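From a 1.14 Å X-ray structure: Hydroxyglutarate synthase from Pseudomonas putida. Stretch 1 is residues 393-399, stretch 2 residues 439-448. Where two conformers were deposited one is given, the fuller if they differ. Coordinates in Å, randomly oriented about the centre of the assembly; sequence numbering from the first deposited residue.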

# COMPACT_ATOMS: atom_id res chain seq x y z
N ALA A 393 18.20 0.11 -3.71
CA ALA A 393 16.96 -0.30 -4.33
C ALA A 393 15.88 0.77 -4.18
O ALA A 393 15.81 1.49 -3.18
CB ALA A 393 16.46 -1.61 -3.75
N LEU A 394 15.03 0.85 -5.20
CA LEU A 394 13.85 1.69 -5.19
C LEU A 394 12.76 1.01 -4.39
O LEU A 394 12.39 -0.12 -4.74
CB LEU A 394 13.40 1.89 -6.63
CG LEU A 394 12.15 2.75 -6.81
CD1 LEU A 394 12.33 4.14 -6.31
CD2 LEU A 394 11.74 2.72 -8.29
N VAL A 395 12.22 1.68 -3.38
CA VAL A 395 11.22 1.07 -2.51
C VAL A 395 9.93 0.79 -3.25
O VAL A 395 9.43 1.61 -4.03
CB VAL A 395 11.03 1.90 -1.24
CG1 VAL A 395 10.53 3.34 -1.53
CG2 VAL A 395 10.10 1.19 -0.23
N TYR A 396 9.34 -0.36 -2.94
CA TYR A 396 8.06 -0.79 -3.50
C TYR A 396 6.94 -0.03 -2.83
O TYR A 396 6.84 0.00 -1.60
CB TYR A 396 7.95 -2.28 -3.22
CG TYR A 396 6.76 -2.94 -3.92
CD1 TYR A 396 6.65 -2.89 -5.30
CD2 TYR A 396 5.79 -3.63 -3.21
CE1 TYR A 396 5.61 -3.52 -5.98
CE2 TYR A 396 4.76 -4.28 -3.86
CZ TYR A 396 4.67 -4.19 -5.26
OH TYR A 396 3.68 -4.81 -6.00
N GLU A 397 6.06 0.55 -3.65
CA GLU A 397 4.96 1.38 -3.22
C GLU A 397 3.61 0.71 -3.34
O GLU A 397 2.60 1.30 -2.90
CB GLU A 397 4.90 2.67 -4.09
CG GLU A 397 6.18 3.45 -4.08
CD GLU A 397 6.50 4.20 -2.80
OE1 GLU A 397 5.71 4.15 -1.82
OE2 GLU A 397 7.59 4.85 -2.76
N ASP A 398 3.56 -0.49 -3.90
CA ASP A 398 2.29 -1.18 -4.23
C ASP A 398 2.08 -2.37 -3.29
O ASP A 398 2.50 -2.33 -2.13
CB ASP A 398 2.31 -1.46 -5.72
CG ASP A 398 2.38 -0.17 -6.50
OD1 ASP A 398 1.38 0.57 -6.45
OD2 ASP A 398 3.44 0.13 -7.09
N PHE A 399 1.38 -3.40 -3.77
CA PHE A 399 0.90 -4.46 -2.90
C PHE A 399 1.25 -5.81 -3.50
O PHE A 399 1.66 -5.90 -4.68
CB PHE A 399 -0.60 -4.26 -2.67
CG PHE A 399 -0.86 -2.97 -1.94
CD1 PHE A 399 -0.81 -2.95 -0.58
CD2 PHE A 399 -1.03 -1.77 -2.59
CE1 PHE A 399 -0.95 -1.80 0.14
CE2 PHE A 399 -1.13 -0.59 -1.89
CZ PHE A 399 -1.16 -0.60 -0.53
N ASP A 439 0.45 1.77 -14.73
CA ASP A 439 1.34 0.61 -14.67
C ASP A 439 2.48 0.95 -13.71
O ASP A 439 3.36 1.77 -14.03
CB ASP A 439 1.86 0.32 -16.07
CG ASP A 439 2.90 -0.79 -16.12
OD1 ASP A 439 3.28 -1.39 -15.09
OD2 ASP A 439 3.35 -1.06 -17.25
N GLU A 440 2.48 0.30 -12.55
CA GLU A 440 3.49 0.58 -11.54
C GLU A 440 4.89 0.32 -12.05
O GLU A 440 5.82 1.01 -11.65
CB GLU A 440 3.23 -0.17 -10.24
CG GLU A 440 3.29 -1.69 -10.27
CD GLU A 440 2.01 -2.36 -10.74
OE1 GLU A 440 1.16 -1.69 -11.36
OE2 GLU A 440 1.85 -3.57 -10.48
N LEU A 441 5.08 -0.73 -12.86
CA LEU A 441 6.44 -1.02 -13.35
C LEU A 441 6.98 0.11 -14.23
O LEU A 441 8.17 0.43 -14.18
CB LEU A 441 6.45 -2.37 -14.06
CG LEU A 441 5.88 -3.48 -13.18
CD1 LEU A 441 5.99 -4.83 -13.86
CD2 LEU A 441 6.48 -3.58 -11.77
N ALA A 442 6.13 0.70 -15.07
CA ALA A 442 6.54 1.85 -15.86
C ALA A 442 6.90 3.03 -14.96
O ALA A 442 7.89 3.74 -15.23
CB ALA A 442 5.43 2.23 -16.85
N LEU A 443 6.14 3.22 -13.88
CA LEU A 443 6.44 4.31 -12.95
C LEU A 443 7.79 4.07 -12.26
O LEU A 443 8.56 5.01 -12.06
CB LEU A 443 5.32 4.40 -11.90
CG LEU A 443 3.97 4.87 -12.43
CD1 LEU A 443 2.94 4.77 -11.32
CD2 LEU A 443 4.08 6.25 -12.96
N TYR A 444 8.08 2.83 -11.87
CA TYR A 444 9.36 2.54 -11.24
C TYR A 444 10.51 2.76 -12.22
O TYR A 444 11.56 3.32 -11.85
CB TYR A 444 9.40 1.12 -10.70
CG TYR A 444 8.46 0.84 -9.56
CD1 TYR A 444 8.34 1.71 -8.49
CD2 TYR A 444 7.72 -0.32 -9.54
CE1 TYR A 444 7.45 1.45 -7.45
CE2 TYR A 444 6.85 -0.58 -8.47
CZ TYR A 444 6.72 0.32 -7.46
OH TYR A 444 5.89 0.08 -6.37
N ALA A 445 10.34 2.34 -13.46
CA ALA A 445 11.37 2.56 -14.47
C ALA A 445 11.65 4.04 -14.63
O ALA A 445 12.81 4.45 -14.81
CB ALA A 445 10.99 1.91 -15.80
N GLN A 446 10.61 4.85 -14.59
CA GLN A 446 10.78 6.30 -14.69
C GLN A 446 11.54 6.88 -13.51
O GLN A 446 12.39 7.75 -13.67
CB GLN A 446 9.43 7.02 -14.85
CG GLN A 446 8.78 6.77 -16.16
CD GLN A 446 7.46 7.48 -16.33
OE1 GLN A 446 6.64 7.49 -15.44
NE2 GLN A 446 7.28 8.11 -17.45
N SER A 447 11.26 6.41 -12.30
CA SER A 447 12.00 6.84 -11.11
C SER A 447 13.48 6.52 -11.24
O SER A 447 14.36 7.36 -10.93
CB SER A 447 11.52 6.12 -9.84
OG SER A 447 10.25 6.48 -9.35
N GLU A 448 13.79 5.29 -11.68
CA GLU A 448 15.18 4.91 -11.87
C GLU A 448 15.85 5.83 -12.89
O GLU A 448 16.96 6.35 -12.65
CB GLU A 448 15.20 3.44 -12.31
CG GLU A 448 16.54 2.86 -12.59
CD GLU A 448 16.43 1.38 -12.94
OE1 GLU A 448 15.91 1.07 -14.01
OE2 GLU A 448 16.80 0.51 -12.12

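The contact is organised around one phenol hydroxyl. Y444 lies on the helix that begins at E440, its CA-to-CB bond points toward the irregular segment formed by residues 393-399, and its side chain is long enough to carry OH in among the backbone atoms there. The hydroxyl acts both as acceptor and as donor. As acceptor it takes a hydrogen bond from the backbone amide of E397, with E397 N to Y444 OH at 2.8 Å and an N-H...O angle of 164°, close to linear. The amide nitrogen approaches at the edge of the Y444 ring, near its plane, which is where a phenol oxygen offers its best lone-pair density.

As donor, the same hydroxyl gives its proton to the carboxylate of D398. The separation from Y444 OH to D398 OD2 is short, 2.6 Å, but the bond is weak by its geometry. Aspartate suits the position because its CA-to-CB bond points toward the helix and its short side chain sets OD2 beside the hydroxyl without a long flexible arm. Both D398 oxygens also have hydrogen-bonding partners elsewhere in the structure, so this buried carboxylate does not rely on the tyrosine alone. The D398 carboxylate also meets a methylene of E440, with D398 OD2 3.2 Å from E440 CB; the E440 carboxylate is farther off, with E440 OE1 5.2 Å from D398 OD2, and chi1 of E440 is in the p well.

Tyrosine thus does two jobs at Y444: its hydroxyl satisfies polar groups in a buried setting, while its ring supplies apolar surface. It has the largest area covered by the opposing stretch, 107 Å². L394 is next with 74 Å², its CA-to-CB bond also pointing toward the helix. L394 CD2 lies 3.6 Å from Y444 CD1 and 3.7 Å from S447 CB, so one methyl group reaches two residues three positions apart on the helix. A branched aliphatic side chain fills this space well, and the small S447 contributes its CB to the packing while its OG is hydrogen-bonded elsewhere in the structure.

The second tyrosine, Y396, has less of its surface covered by the helix, 29 Å². The CA-to-CB bond of Y396 points sideways, but the end of the side chain comes nearer to the helix, bringing Y396 CD1 to 3.2 Å from Y444 OH and 3.9 Å from Y444 CZ. The two rings meet rim to rim, with centroids 6.0 Å apart and planes at 41°, so neither covers the face of the other. The Y396 hydroxyl serves its own stretch, donating to the backbone carbonyl of F399 (Y396 OH to F399 O, 2.6 Å).

The CA-to-CB bond of V395 points away from the helix, leaving its backbone oxygen to make the contact, with V395 O 4.0 Å from Y444 CE1. Successive residues from L394 to D398 therefore all meet Y444, some through side chains and others through the backbone.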